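Local coordinates for protein germination-specific N-acetylmuramoyl-L-alanine amidase, Autolysin (Clostridioides difficile, PDB 7RAG) that binds zinc and probably acts as an N-acetylmuramoyl-L-alanine amidase that cleaves peptidoglycan during spore formation, in complex with the lipoprotein GerS, at residues I19-G24 with V63-E68. Numbering follows the deposited sequence.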
loop_
_atom_site.group_PDB
_atom_site.type_symbol
_atom_site.label_atom_id
_atom_site.label_comp_id
_atom_site.label_asym_id
_atom_site.label_seq_id
_atom_site.Cartn_x
_atom_site.Cartn_y
_atom_site.Cartn_z
ATOM N N ILE B 19 -4.534 22.761 15.888
ATOM C CA ILE B 19 -5.886 22.813 15.348
ATOM C C ILE B 19 -6.829 23.350 16.415
ATOM O O ILE B 19 -6.818 22.869 17.553
ATOM C CB ILE B 19 -6.331 21.421 14.875
ATOM C CG1 ILE B 19 -5.296 20.881 13.895
ATOM C CG2 ILE B 19 -7.690 21.488 14.217
ATOM C CD1 ILE B 19 -5.830 19.866 12.945
ATOM N N ILE B 20 -7.642 24.339 16.056
ATOM C CA ILE B 20 -8.663 24.855 16.960
ATOM C C ILE B 20 -9.951 24.105 16.684
ATOM O O ILE B 20 -10.443 24.116 15.548
ATOM C CB ILE B 20 -8.882 26.369 16.796
ATOM C CG1 ILE B 20 -7.591 27.138 17.037
ATOM C CG2 ILE B 20 -9.914 26.843 17.798
ATOM C CD1 ILE B 20 -7.531 28.483 16.254
ATOM N N LEU B 21 -10.479 23.448 17.729
ATOM C CA LEU B 21 -11.805 22.843 17.727
ATOM C C LEU B 21 -12.747 23.645 18.619
ATOM O O LEU B 21 -12.448 23.867 19.796
ATOM C CB LEU B 21 -11.749 21.394 18.200
ATOM C CG LEU B 21 -10.710 20.501 17.522
ATOM C CD1 LEU B 21 -10.804 19.075 18.119
ATOM C CD2 LEU B 21 -10.820 20.491 15.982
ATOM N N ASP B 22 -13.889 24.050 18.055
ATOM C CA ASP B 22 -14.880 24.918 18.688
ATOM C C ASP B 22 -16.202 24.165 18.748
ATOM O O ASP B 22 -16.871 23.996 17.723
ATOM C CB ASP B 22 -15.020 26.232 17.900
ATOM C CG ASP B 22 -16.225 27.092 18.346
ATOM O OD1 ASP B 22 -16.278 27.489 19.545
ATOM O OD2 ASP B 22 -17.107 27.409 17.488
ATOM N N ALA B 23 -16.567 23.697 19.939
ATOM C CA ALA B 23 -17.873 23.078 20.163
ATOM C C ALA B 23 -18.888 24.197 20.281
ATOM O O ALA B 23 -18.950 24.886 21.297
ATOM C CB ALA B 23 -17.874 22.215 21.413
ATOM N N GLY B 24 -19.661 24.417 19.225
ATOM C CA GLY B 24 -20.560 25.550 19.249
ATOM C C GLY B 24 -21.620 25.372 20.308
ATOM O O GLY B 24 -22.370 24.389 20.267
ATOM N N VAL B 63 -4.306 20.274 20.015
ATOM C CA VAL B 63 -5.650 20.836 19.901
ATOM C C VAL B 63 -5.794 22.005 20.868
ATOM O O VAL B 63 -5.401 21.912 22.037
ATOM C CB VAL B 63 -6.742 19.783 20.141
ATOM C CG1 VAL B 63 -8.118 20.447 20.198
ATOM C CG2 VAL B 63 -6.716 18.731 19.049
ATOM N N ILE B 64 -6.307 23.122 20.345
ATOM C CA ILE B 64 -6.796 24.264 21.108
ATOM C C ILE B 64 -8.315 24.169 21.121
ATOM O O ILE B 64 -8.951 24.175 20.057
ATOM C CB ILE B 64 -6.363 25.606 20.485
ATOM C CG1 ILE B 64 -4.838 25.742 20.369
ATOM C CG2 ILE B 64 -6.964 26.768 21.270
ATOM C CD1 ILE B 64 -4.099 25.784 21.676
ATOM N N LEU B 65 -8.904 24.116 22.308
ATOM C CA LEU B 65 -10.351 24.071 22.439
ATOM C C LEU B 65 -10.871 25.453 22.803
ATOM O O LEU B 65 -10.234 26.177 23.569
ATOM C CB LEU B 65 -10.754 23.054 23.510
ATOM C CG LEU B 65 -10.435 21.583 23.224
ATOM C CD1 LEU B 65 -10.598 20.724 24.499
ATOM C CD2 LEU B 65 -11.308 21.068 22.071
ATOM N N THR B 66 -12.018 25.836 22.245
ATOM C CA THR B 66 -12.693 26.994 22.828
ATOM C C THR B 66 -13.399 26.610 24.123
ATOM O O THR B 66 -13.449 27.404 25.066
ATOM C CB THR B 66 -13.692 27.622 21.855
ATOM O OG1 THR B 66 -14.623 26.625 21.418
ATOM C CG2 THR B 66 -12.980 28.229 20.673
ATOM N N ARG B 67 -13.954 25.406 24.186
ATOM C CA ARG B 67 -14.579 24.943 25.409
ATOM C C ARG B 67 -14.323 23.456 25.569
ATOM O O ARG B 67 -14.325 22.693 24.603
ATOM C CB ARG B 67 -16.086 25.231 25.445
ATOM C CG ARG B 67 -16.839 24.651 24.280
ATOM C CD ARG B 67 -18.302 25.008 24.344
ATOM N NE ARG B 67 -19.045 23.940 24.981
ATOM C CZ ARG B 67 -20.013 23.223 24.424
ATOM N NH1 ARG B 67 -20.425 23.456 23.185
ATOM N NH2 ARG B 67 -20.584 22.276 25.151
ATOM N N GLU B 68 -14.092 23.069 26.803
ATOM C CA GLU B 68 -13.785 21.713 27.183
ATOM C C GLU B 68 -14.926 21.088 27.960
ATOM O O GLU B 68 -14.925 19.876 28.192
ATOM C CB GLU B 68 -12.497 21.735 28.024
ATOM C CG GLU B 68 -12.011 20.443 28.556
ATOM C CD GLU B 68 -10.784 20.641 29.409
ATOM O OE1 GLU B 68 -10.896 21.207 30.541
ATOM O OE2 GLU B 68 -9.707 20.231 28.928
HETATM O O HOH W 1 -14.493 23.876 22.067
#
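Thr66 OG1 donates to Asp22 OD1 over 2.6 Å, on the anti lone pair of that oxygen, where the parallel strands 18-23 and 62-65, joined through helix 41-58 as a beta-alpha-beta unit, begin to part. The site illustrates how side-chain and water bonds can take over from the backbone ladder where parallel strands diverge. Thr66 has OG1 between its backbone N and carbonyl carbon (chi1 55°), which turns the hydroxyl to the carboxylate. Earlier in the strands the ladder is regular, with Ile64 N bonded to Ile19 O and Leu21 N to Ile64 O at 2.9 Å; Thr66 N to Leu21 O, 3.2 Å, ends it. One water then bridges the diverging chains, giving protons to Leu21 O and Thr66 OG1 and accepting from Ala23 N and Arg67 N. Arg67 NH1 donates to Ala23 O at 2.8 Å from above the carbonyl plane, that oxygen lying near the guanidinium plane. On one face Leu21 CD1 meets Val63 CG1 at 3.7 Å, the side chains crossing at about a right angle; on the other, Ile20 CG1 lies against Ile64 CB. Past Ala23 the chain reaches Gly24, next to the zinc ligands His25 and His109. In the second shell, Ser107 OG bonds Asp22 OD2, while Arg93 NH1 meets both Asp22 OD1, as a salt bridge, and Ala23 O.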